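Local coordinates for sulfide-quinone reductase (PDB 3HYW), which oxidises hydrogen sulfide with a quinone as electron acceptor, using one bound FAD per subunit and building polysulfide that is released typically as cyclooctasulfur, at residues A[51-55]-A[56-60]; A[165-168]-A[169-173]; A[192-196]-A[197-201]; A[322-325]-A[326-330]. One frame throughout, in Å; residues are numbered along the deposited sequence.

Interaction 1: A[51-55]-A[56-60]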
loop_
_atom_site.group_PDB
_atom_site.type_symbol
_atom_site.label_atom_id
_atom_site.label_comp_id
_atom_site.label_asym_id
_atom_site.label_seq_id
_atom_site.Cartn_x
_atom_site.Cartn_y
_atom_site.Cartn_z
ATOM N N GLY A 51 33.684 -1.849 -0.956
ATOM C CA GLY A 51 34.949 -1.877 -0.231
ATOM C C GLY A 51 34.825 -2.653 1.065
ATOM O O GLY A 51 35.671 -2.531 1.958
ATOM N N TRP A 52 33.765 -3.456 1.164
ATOM C CA TRP A 52 33.476 -4.213 2.375
ATOM C C TRP A 52 34.085 -5.618 2.319
ATOM O O TRP A 52 33.945 -6.395 3.262
ATOM C CB TRP A 52 31.966 -4.291 2.623
ATOM C CG TRP A 52 31.285 -2.954 2.861
ATOM C CD1 TRP A 52 31.886 -1.738 3.054
ATOM C CD2 TRP A 52 29.876 -2.722 2.964
ATOM N NE1 TRP A 52 30.937 -0.762 3.246
ATOM C CE2 TRP A 52 29.694 -1.340 3.203
ATOM C CE3 TRP A 52 28.746 -3.548 2.870
ATOM C CZ2 TRP A 52 28.429 -0.763 3.351
ATOM C CZ3 TRP A 52 27.489 -2.974 3.022
ATOM C CH2 TRP A 52 27.342 -1.592 3.257
ATOM N N ARG A 53 34.735 -5.937 1.200
ATOM C CA ARG A 53 35.452 -7.198 1.039
ATOM C C ARG A 53 36.784 -6.953 0.346
ATOM O O ARG A 53 36.923 -5.993 -0.414
ATOM C CB ARG A 53 34.652 -8.198 0.186
ATOM C CG ARG A 53 33.309 -8.629 0.743
ATOM C CD ARG A 53 33.405 -9.443 2.033
ATOM N NE ARG A 53 32.101 -10.032 2.327
ATOM C CZ ARG A 53 31.124 -9.428 3.003
ATOM N NH1 ARG A 53 29.969 -10.061 3.186
ATOM N NH2 ARG A 53 31.292 -8.200 3.491
ATOM N N LYS A 54 37.747 -7.830 0.615
ATOM C CA LYS A 54 38.963 -7.944 -0.187
ATOM C C LYS A 54 38.737 -9.066 -1.192
ATOM O O LYS A 54 38.086 -10.068 -0.867
ATOM C CB LYS A 54 40.170 -8.283 0.690
ATOM C CG LYS A 54 40.611 -7.190 1.642
ATOM C CD LYS A 54 41.709 -7.718 2.579
ATOM C CE LYS A 54 42.216 -6.643 3.532
ATOM N NZ LYS A 54 41.159 -6.142 4.465
ATOM N N PHE A 55 39.279 -8.914 -2.400
ATOM C CA PHE A 55 39.076 -9.904 -3.463
ATOM C C PHE A 55 39.471 -11.328 -3.041
ATOM O O PHE A 55 38.757 -12.288 -3.326
ATOM C CB PHE A 55 39.825 -9.499 -4.735
ATOM C CG PHE A 55 39.824 -10.555 -5.808
ATOM C CD1 PHE A 55 40.938 -11.376 -5.999
ATOM C CD2 PHE A 55 38.716 -10.731 -6.627
ATOM C CE1 PHE A 55 40.945 -12.350 -6.992
ATOM C CE2 PHE A 55 38.710 -11.709 -7.627
ATOM C CZ PHE A 55 39.830 -12.517 -7.812
ATOM N N GLU A 56 40.598 -11.452 -2.352
ATOM C CA GLU A 56 41.110 -12.771 -1.975
ATOM C C GLU A 56 40.249 -13.468 -0.914
ATOM O O GLU A 56 40.351 -14.679 -0.715
ATOM C CB GLU A 56 42.591 -12.690 -1.585
ATOM C CG GLU A 56 43.458 -12.193 -2.760
ATOM C CD GLU A 56 44.953 -12.171 -2.482
ATOM O OE1 GLU A 56 45.377 -12.362 -1.318
ATOM O OE2 GLU A 56 45.717 -11.956 -3.450
ATOM N N ASP A 57 39.370 -12.704 -0.271
ATOM C CA ASP A 57 38.453 -13.257 0.725
ATOM C C ASP A 57 37.157 -13.835 0.146
ATOM O O ASP A 57 36.418 -14.525 0.854
ATOM C CB ASP A 57 38.122 -12.194 1.769
ATOM C CG ASP A 57 39.293 -11.892 2.689
ATOM O OD1 ASP A 57 40.218 -12.732 2.810
ATOM O OD2 ASP A 57 39.276 -10.813 3.304
ATOM N N ILE A 58 36.883 -13.541 -1.126
ATOM C CA ILE A 58 35.672 -14.020 -1.804
ATOM C C ILE A 58 35.988 -14.694 -3.140
ATOM O O ILE A 58 35.155 -14.718 -4.047
ATOM C CB ILE A 58 34.627 -12.880 -2.031
ATOM C CG1 ILE A 58 35.210 -11.783 -2.940
ATOM C CG2 ILE A 58 34.187 -12.302 -0.688
ATOM C CD1 ILE A 58 34.187 -10.990 -3.730
ATOM N N SER A 59 37.197 -15.236 -3.249
ATOM C CA SER A 59 37.630 -15.947 -4.452
ATOM C C SER A 59 38.490 -17.157 -4.084
ATOM O O SER A 59 39.063 -17.205 -2.997
ATOM C CB SER A 59 38.400 -15.012 -5.391
ATOM O OG SER A 59 39.469 -14.374 -4.712
ATOM N N VAL A 60 38.565 -18.121 -5.000
ATOM C CA VAL A 60 39.329 -19.353 -4.807
ATOM C C VAL A 60 40.146 -19.666 -6.072
ATOM O O VAL A 60 39.564 -19.942 -7.125
ATOM C CB VAL A 60 38.387 -20.556 -4.489
ATOM C CG1 VAL A 60 39.193 -21.825 -4.202
ATOM C CG2 VAL A 60 37.479 -20.245 -3.300
HETATM O O HOH W 1 37.220 -9.492 2.841
#
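Ser59 stands over one face of the Phe55 ring, four residues further along a tight turn. Its CB lies 4.0 Å from the centroid of the Phe55 ring and 21° off the ring normal, a CH-pi contact, while OG sits over the rim of the same face. From there the hydroxyl gives a hydrogen bond of 2.6 Å from Ser59 OG to Phe55 O, so a small polar residue adds a bond to the turn while packing on the ring. The same oxygen takes the amide of Ile58 (N to Phe55 O, 3.1 Å) from the opposite face of its plane and is gripped twice.

Lys54 and Asp57 run side by side, pointing the same way, joined at the backbone by Asp57 N to Lys54 O at 3.0 Å. Their charges stay 5.2 Å apart (Lys54 NZ to Asp57 OD2); instead a water links Asp57 OD2 to Lys54 N. Inward, CG2 of Ile58 meets the aliphatic part of Arg53 at about a right angle, 4.0 Å from Arg53 CD. Beyond a bend at chi2 (-66°), the guanidinium of Arg53 holds Trp52 O in its plane through NH2 and makes a salt bridge to Glu386.

The 3-10 turn thus carries the chain from helix 45-50 into strand 59-61, which pairs antiparallel with strand 38-40; Phe55 meets Tyr38 edge-to-face, and Ile58 and Val60 pack on helix 376-395.

Interaction 2: A[165-168]-A[169-173]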
loop_
_atom_site.group_PDB
_atom_site.type_symbol
_atom_site.label_atom_id
_atom_site.label_comp_id
_atom_site.label_asym_id
_atom_site.label_seq_id
_atom_site.Cartn_x
_atom_site.Cartn_y
_atom_site.Cartn_z
ATOM N N LEU A 165 20.861 0.207 -1.323
ATOM C CA LEU A 165 20.627 0.255 0.115
ATOM C C LEU A 165 21.922 0.201 0.928
ATOM O O LEU A 165 22.023 0.836 1.988
ATOM C CB LEU A 165 19.618 -0.814 0.539
ATOM C CG LEU A 165 18.217 -0.437 0.047
ATOM C CD1 LEU A 165 17.290 -1.612 0.025
ATOM C CD2 LEU A 165 17.635 0.709 0.871
ATOM N N MET A 166 22.910 -0.521 0.398
ATOM C CA MET A 166 24.267 -0.565 0.963
ATOM C C MET A 166 24.927 0.808 0.917
ATOM O O MET A 166 25.579 1.220 1.875
ATOM C CB MET A 166 25.143 -1.567 0.200
ATOM C CG MET A 166 24.788 -3.016 0.433
ATOM S SD MET A 166 25.895 -4.137 -0.450
ATOM C CE MET A 166 25.288 -5.679 0.158
ATOM N N LEU A 167 24.767 1.493 -0.212
ATOM C CA LEU A 167 25.312 2.830 -0.392
ATOM C C LEU A 167 24.647 3.829 0.557
ATOM O O LEU A 167 25.334 4.615 1.197
ATOM C CB LEU A 167 25.190 3.280 -1.851
ATOM C CG LEU A 167 25.811 4.634 -2.231
ATOM C CD1 LEU A 167 27.291 4.711 -1.818
ATOM C CD2 LEU A 167 25.640 4.910 -3.715
ATOM N N HIS A 168 23.319 3.778 0.660
ATOM C CA HIS A 168 22.585 4.562 1.666
ATOM C C HIS A 168 23.160 4.354 3.075
ATOM O O HIS A 168 23.391 5.317 3.812
ATOM C CB HIS A 168 21.088 4.210 1.653
ATOM C CG HIS A 168 20.348 4.697 2.861
ATOM N ND1 HIS A 168 19.941 6.005 3.008
ATOM C CD2 HIS A 168 19.962 4.055 3.992
ATOM C CE1 HIS A 168 19.330 6.149 4.169
ATOM N NE2 HIS A 168 19.329 4.981 4.787
ATOM N N TYR A 169 23.367 3.089 3.439
ATOM C CA TYR A 169 23.940 2.717 4.726
ATOM C C TYR A 169 25.317 3.359 4.918
ATOM O O TYR A 169 25.574 3.986 5.947
ATOM C CB TYR A 169 24.025 1.188 4.857
ATOM C CG TYR A 169 24.772 0.714 6.088
ATOM C CD1 TYR A 169 24.125 0.589 7.318
ATOM C CD2 TYR A 169 26.125 0.384 6.021
ATOM C CE1 TYR A 169 24.812 0.156 8.456
ATOM C CE2 TYR A 169 26.820 -0.056 7.156
ATOM C CZ TYR A 169 26.154 -0.168 8.360
ATOM O OH TYR A 169 26.835 -0.599 9.473
ATOM N N GLU A 170 26.180 3.213 3.915
ATOM C CA GLU A 170 27.532 3.774 3.946
ATOM C C GLU A 170 27.530 5.295 4.092
ATOM O O GLU A 170 28.295 5.847 4.884
ATOM C CB GLU A 170 28.309 3.358 2.689
ATOM C CG GLU A 170 29.743 3.895 2.596
ATOM C CD GLU A 170 30.702 3.268 3.606
ATOM O OE1 GLU A 170 30.501 2.094 4.002
ATOM O OE2 GLU A 170 31.670 3.956 3.995
ATOM N N LEU A 171 26.664 5.964 3.329
ATOM C CA LEU A 171 26.558 7.422 3.373
ATOM C C LEU A 171 26.081 7.905 4.741
ATOM O O LEU A 171 26.566 8.915 5.249
ATOM C CB LEU A 171 25.645 7.940 2.249
ATOM C CG LEU A 171 26.099 7.657 0.806
ATOM C CD1 LEU A 171 24.976 7.883 -0.200
ATOM C CD2 LEU A 171 27.330 8.483 0.434
ATOM N N LYS A 172 25.145 7.168 5.333
ATOM C CA LYS A 172 24.656 7.456 6.680
ATOM C C LYS A 172 25.742 7.199 7.735
ATOM O O LYS A 172 25.810 7.895 8.751
ATOM C CB LYS A 172 23.406 6.625 6.966
ATOM C CG LYS A 172 22.456 7.240 7.985
ATOM C CD LYS A 172 21.102 6.539 7.953
ATOM C CE LYS A 172 20.339 6.794 9.241
ATOM N NZ LYS A 172 18.937 6.285 9.182
ATOM N N LYS A 173 26.588 6.202 7.476
ATOM C CA LYS A 173 27.755 5.907 8.311
ATOM C C LYS A 173 28.742 7.081 8.273
ATOM O O LYS A 173 29.275 7.494 9.306
ATOM C CB LYS A 173 28.417 4.601 7.836
ATOM C CG LYS A 173 29.603 4.116 8.657
ATOM C CD LYS A 173 30.101 2.758 8.158
ATOM C CE LYS A 173 31.449 2.385 8.775
ATOM N NZ LYS A 173 31.472 2.543 10.266
HETATM O O HOH W 2 18.482 3.839 7.198
#
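His168 and Lys172 form an i to i+4 contact on helix 158-173, the helix of a beta-alpha-beta crossover that joins the neighbouring parallel strands 146-150 and 182-185. The ladder beneath them is regular: Tyr169 N, Glu170 N, Leu171 N and Lys172 N each bond the carbonyl four residues back, Leu171 N to Leu167 O at 2.9 Å among them.

Two pairs of side chains ride on this frame. On the side turned to helix 126-141, the branch point of Leu167, CG, lies 3.9 Å from the CD1 methyl of Leu171, and Tyr140 packs on both. Leucine suits this buried flank, where the branch packs on carbon and lies against a carbonyl of its own helix, Leu171 CG being 3.2 Å from Leu167 O. On another side the imidazole of His168, with CG anti to the backbone nitrogen (chi1 165°), lies alongside the extended chain of Lys172, whose CD comes to 3.9 Å from His168 NE2. The ring is fixed through both nitrogens, since ND1 is hydrogen-bonded to Arg177 and NE2 to a water. A leucine in place of His168 would probably leave Arg177 and the water without these partners. Lysine suits its place because its methylenes lie along the imidazole while the ammonium reaches polar surroundings, with a bound sulfate close by and Glu368 of a second subunit touching the side chain. The water joining the two sits in the plane of the His168 ring, 2.8 Å from NE2, and accepts from Lys172 NZ at 3.2 Å.

Interaction 3: A[192-196]-A[197-201]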
loop_
_atom_site.group_PDB
_atom_site.type_symbol
_atom_site.label_atom_id
_atom_site.label_comp_id
_atom_site.label_asym_id
_atom_site.label_seq_id
_atom_site.Cartn_x
_atom_site.Cartn_y
_atom_site.Cartn_z
ATOM N N GLY A 192 10.439 -4.216 -6.750
ATOM C CA GLY A 192 10.322 -5.554 -6.194
ATOM C C GLY A 192 9.608 -6.543 -7.101
ATOM O O GLY A 192 9.072 -7.550 -6.623
ATOM N N HIS A 193 9.585 -6.244 -8.403
ATOM C CA HIS A 193 9.156 -7.193 -9.432
ATOM C C HIS A 193 10.214 -8.276 -9.644
ATOM O O HIS A 193 9.881 -9.460 -9.742
ATOM C CB HIS A 193 8.870 -6.461 -10.751
ATOM C CG HIS A 193 8.417 -7.354 -11.863
ATOM N ND1 HIS A 193 9.297 -8.038 -12.676
ATOM C CD2 HIS A 193 7.178 -7.646 -12.323
ATOM C CE1 HIS A 193 8.620 -8.725 -13.577
ATOM N NE2 HIS A 193 7.332 -8.507 -13.384
ATOM N N PHE A 194 11.480 -7.854 -9.743
ATOM C CA PHE A 194 12.648 -8.753 -9.813
ATOM C C PHE A 194 12.737 -9.635 -11.070
ATOM O O PHE A 194 13.560 -10.544 -11.126
ATOM C CB PHE A 194 12.748 -9.657 -8.572
ATOM C CG PHE A 194 12.809 -8.919 -7.256
ATOM C CD1 PHE A 194 13.653 -7.819 -7.080
ATOM C CD2 PHE A 194 12.048 -9.362 -6.173
ATOM C CE1 PHE A 194 13.711 -7.147 -5.847
ATOM C CE2 PHE A 194 12.103 -8.707 -4.931
ATOM C CZ PHE A 194 12.939 -7.595 -4.770
ATOM N N GLY A 195 11.902 -9.373 -12.067
ATOM C CA GLY A 195 11.814 -10.263 -13.230
ATOM C C GLY A 195 11.065 -11.560 -12.924
ATOM O O GLY A 195 11.156 -12.530 -13.678
ATOM N N VAL A 196 10.330 -11.585 -11.813
ATOM C CA VAL A 196 9.568 -12.779 -11.417
ATOM C C VAL A 196 8.099 -12.501 -11.081
ATOM O O VAL A 196 7.393 -13.386 -10.573
ATOM C CB VAL A 196 10.245 -13.535 -10.221
ATOM C CG1 VAL A 196 11.664 -13.946 -10.564
ATOM C CG2 VAL A 196 10.230 -12.685 -8.962
ATOM N N GLY A 197 7.641 -11.276 -11.359
ATOM C CA GLY A 197 6.280 -10.851 -11.020
ATOM C C GLY A 197 6.071 -10.688 -9.524
ATOM O O GLY A 197 4.968 -10.879 -9.012
ATOM N N GLY A 198 7.138 -10.329 -8.818
ATOM C CA GLY A 198 7.072 -10.138 -7.375
ATOM C C GLY A 198 7.179 -11.439 -6.599
ATOM O O GLY A 198 6.943 -12.530 -7.140
ATOM N N ILE A 199 7.551 -11.316 -5.326
ATOM C CA ILE A 199 7.591 -12.442 -4.404
ATOM C C ILE A 199 6.795 -12.021 -3.188
ATOM O O ILE A 199 7.241 -11.181 -2.406
ATOM C CB ILE A 199 9.047 -12.834 -4.017
ATOM C CG1 ILE A 199 9.817 -13.319 -5.258
ATOM C CG2 ILE A 199 9.039 -13.932 -2.960
ATOM C CD1 ILE A 199 11.335 -13.224 -5.134
ATOM N N GLY A 200 5.605 -12.595 -3.043
ATOM C CA GLY A 200 4.659 -12.155 -2.014
ATOM C C GLY A 200 4.463 -10.657 -2.132
ATOM O O GLY A 200 4.337 -10.130 -3.237
ATOM N N ALA A 201 4.480 -9.968 -0.998
ATOM C CA ALA A 201 4.352 -8.514 -0.974
ATOM C C ALA A 201 5.703 -7.786 -1.098
ATOM O O ALA A 201 5.958 -6.820 -0.378
ATOM C CB ALA A 201 3.602 -8.076 0.291
#
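Gly197 slides under the imidazole of His193 just after a type I' beta turn that runs from His193 to Val196, in the loop leading to helix 202-212. Its CA is 3.8 Å from the centroid of the His193 ring, a CH-pi contact over the face. Glycine suits the position: phi is 70°, and a side-chain carbon here would run into Val196 O. The ring is steered over this peptide by CG lying anti to the backbone nitrogen (chi1 -180°), and it is held at both nitrogens, ND1 accepting from Gly195 N at 3.0 Å and NE2 bonded to Glu302. An alanine instead of His193 would probably leave Gly195 N and Glu302 without these mates and Gly197 without its cover.

Val196 and Ile199 supply the apolar side. CG2 of Val196 comes to 3.8 Å from CG1 of Ile199, and the Ile199 tip turns on to Phe194, the two side chains at about a right angle with CD1 of Ile199 4.1 Å from CD2 of Phe194. Branched chains fill this corner well, and they back a phenylalanine that lines the octathiocane pocket. Beneath them His193 O gathers the loop by accepting twice: from Val196 N, which closes the turn, and from Gly198 N, 3.0 Å away, lying in the carbonyl plane on a lone pair. Next to it Gly198 CA leans on Gly192 O in a CA-H...O contact of 3.4 Å.

Interaction 4: A[322-325]-A[326-330]; sequences MAVA and HNIVN
Val324 and Ile328 make the tight side of this contact, one turn apart on helix 314-332. Their side chains cross obliquely, CG1 of Val324 meeting CD1 of Ile328 at 3.8 Å. Placing that Val324 methyl anti to the backbone nitrogen (chi1 162°) sends it along the helix toward its partner. Ile328 also lays CG1 against the carbonyl it bonds, 3.3 Å from Val324 O, so its chain hugs the backbone. Branched aliphatic residues suit this buried flank, and the small Ala325 beside them is consistent with the close approach of helix 12-24, where it meets Asn20 and Leu21.

The partly exposed side is different. Met322 and His326 are joined mainly through the backbone, by His326 N to Met322 O at 3.1 Å. The imidazole turns its edge to the same carbonyl, with CD2 3.1 Å from Met322 O, while the Met322 side chain leads away from the second turn. Histidine suits this half-exposed edge: its flat ring can meet Tyr339, planes at about 55°, and its polar nitrogens tolerate solvent.

Uniform i to i+4 bonds run beneath both sides, Ile328 N to Val324 O at 2.9 Å among them. Around the helix, Val324, Ala325 and Ile328 pack on helix 12-24, whose start belongs to the FAD-binding glycine-rich turn of the Rossmann-type fold; Val324 and Ile328 also touch Phe290 of strand 289-291, and Ala323 meets Pro341 of strand 339-341.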
loop_
_atom_site.group_PDB
_atom_site.type_symbol
_atom_site.label_atom_id
_atom_site.label_comp_id
_atom_site.label_asym_id
_atom_site.label_seq_id
_atom_site.Cartn_x
_atom_site.Cartn_y
_atom_site.Cartn_z
ATOM N N MET A 322 22.676 -30.169 -9.946
ATOM C CA MET A 322 22.334 -31.501 -9.413
ATOM C C MET A 322 21.608 -32.337 -10.460
ATOM O O MET A 322 21.933 -33.510 -10.666
ATOM C CB MET A 322 21.437 -31.414 -8.174
ATOM C CG MET A 322 22.041 -30.781 -6.949
ATOM S SD MET A 322 20.792 -30.697 -5.640
ATOM C CE MET A 322 21.243 -29.136 -4.870
ATOM N N ALA A 323 20.613 -31.730 -11.104
ATOM C CA ALA A 323 19.833 -32.403 -12.145
ATOM C C ALA A 323 20.711 -32.831 -13.320
ATOM O O ALA A 323 20.618 -33.968 -13.782
ATOM C CB ALA A 323 18.690 -31.513 -12.621
ATOM N N VAL A 324 21.574 -31.927 -13.784
ATOM C CA VAL A 324 22.435 -32.205 -14.940
ATOM C C VAL A 324 23.439 -33.325 -14.650
ATOM O O VAL A 324 23.650 -34.209 -15.487
ATOM C CB VAL A 324 23.154 -30.928 -15.431
ATOM C CG1 VAL A 324 24.362 -31.273 -16.320
ATOM C CG2 VAL A 324 22.165 -30.027 -16.176
ATOM N N ALA A 325 24.053 -33.277 -13.470
ATOM C CA ALA A 325 24.967 -34.328 -13.023
ATOM C C ALA A 325 24.297 -35.704 -12.961
ATOM O O ALA A 325 24.865 -36.683 -13.438
ATOM C CB ALA A 325 25.599 -33.961 -11.685
ATOM N N HIS A 326 23.087 -35.775 -12.411
ATOM C CA HIS A 326 22.331 -37.035 -12.372
ATOM C C HIS A 326 21.950 -37.520 -13.762
ATOM O O HIS A 326 22.037 -38.717 -14.049
ATOM C CB HIS A 326 21.085 -36.911 -11.497
ATOM C CG HIS A 326 21.366 -37.050 -10.033
ATOM N ND1 HIS A 326 21.548 -38.273 -9.425
ATOM C CD2 HIS A 326 21.514 -36.119 -9.061
ATOM C CE1 HIS A 326 21.788 -38.091 -8.138
ATOM N NE2 HIS A 326 21.775 -36.793 -7.892
ATOM N N ASN A 327 21.539 -36.581 -14.614
ATOM C CA ASN A 327 21.174 -36.877 -15.992
ATOM C C ASN A 327 22.331 -37.463 -16.800
ATOM O O ASN A 327 22.141 -38.414 -17.563
ATOM C CB ASN A 327 20.618 -35.622 -16.677
ATOM C CG ASN A 327 19.224 -35.251 -16.188
ATOM O OD1 ASN A 327 18.761 -34.122 -16.388
ATOM N ND2 ASN A 327 18.555 -36.189 -15.542
ATOM N N ILE A 328 23.523 -36.888 -16.628
ATOM C CA ILE A 328 24.742 -37.379 -17.288
ATOM C C ILE A 328 25.144 -38.769 -16.791
ATOM O O ILE A 328 25.426 -39.678 -17.587
ATOM C CB ILE A 328 25.921 -36.378 -17.110
ATOM C CG1 ILE A 328 25.684 -35.129 -17.966
ATOM C CG2 ILE A 328 27.258 -37.030 -17.495
ATOM C CD1 ILE A 328 26.639 -33.967 -17.677
ATOM N N VAL A 329 25.166 -38.920 -15.472
ATOM C CA VAL A 329 25.516 -40.174 -14.821
ATOM C C VAL A 329 24.546 -41.295 -15.229
ATOM O O VAL A 329 24.977 -42.399 -15.573
ATOM C CB VAL A 329 25.587 -39.974 -13.278
ATOM C CG1 VAL A 329 25.482 -41.286 -12.531
ATOM C CG2 VAL A 329 26.872 -39.241 -12.915
ATOM N N ASN A 330 23.248 -40.992 -15.223
ATOM C CA ASN A 330 22.225 -41.956 -15.616
ATOM C C ASN A 330 22.283 -42.348 -17.091
ATOM O O ASN A 330 21.951 -43.480 -17.445
ATOM C CB ASN A 330 20.832 -41.452 -15.256
ATOM C CG ASN A 330 20.537 -41.578 -13.782
ATOM O OD1 ASN A 330 21.378 -42.040 -13.007
ATOM N ND2 ASN A 330 19.339 -41.168 -13.380
#

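Interactions 1 and 2 touch directly: Trp52 NE1 probably donates to Glu170 OE1 at 3.0 Å, and the indole packs on Met166 O and Tyr169. Each also has a side chain, Arg53 and Met166, about 6 Å from that of the FAD-binding Lys382. Interaction 3, with nearest atoms about 9 Å from interaction 2, includes Phe194 of the octathiocane pocket, whose side chain lies about 4 Å from the octathiocane. Interaction 4 is remote, its centre 43 Å from that of interaction 2 across the middle of the chain. The side chain of Met322 is nevertheless about 7 Å from the bound decylubiquinone. Only interaction 3 holds a ligand-pocket residue; the others lie further out.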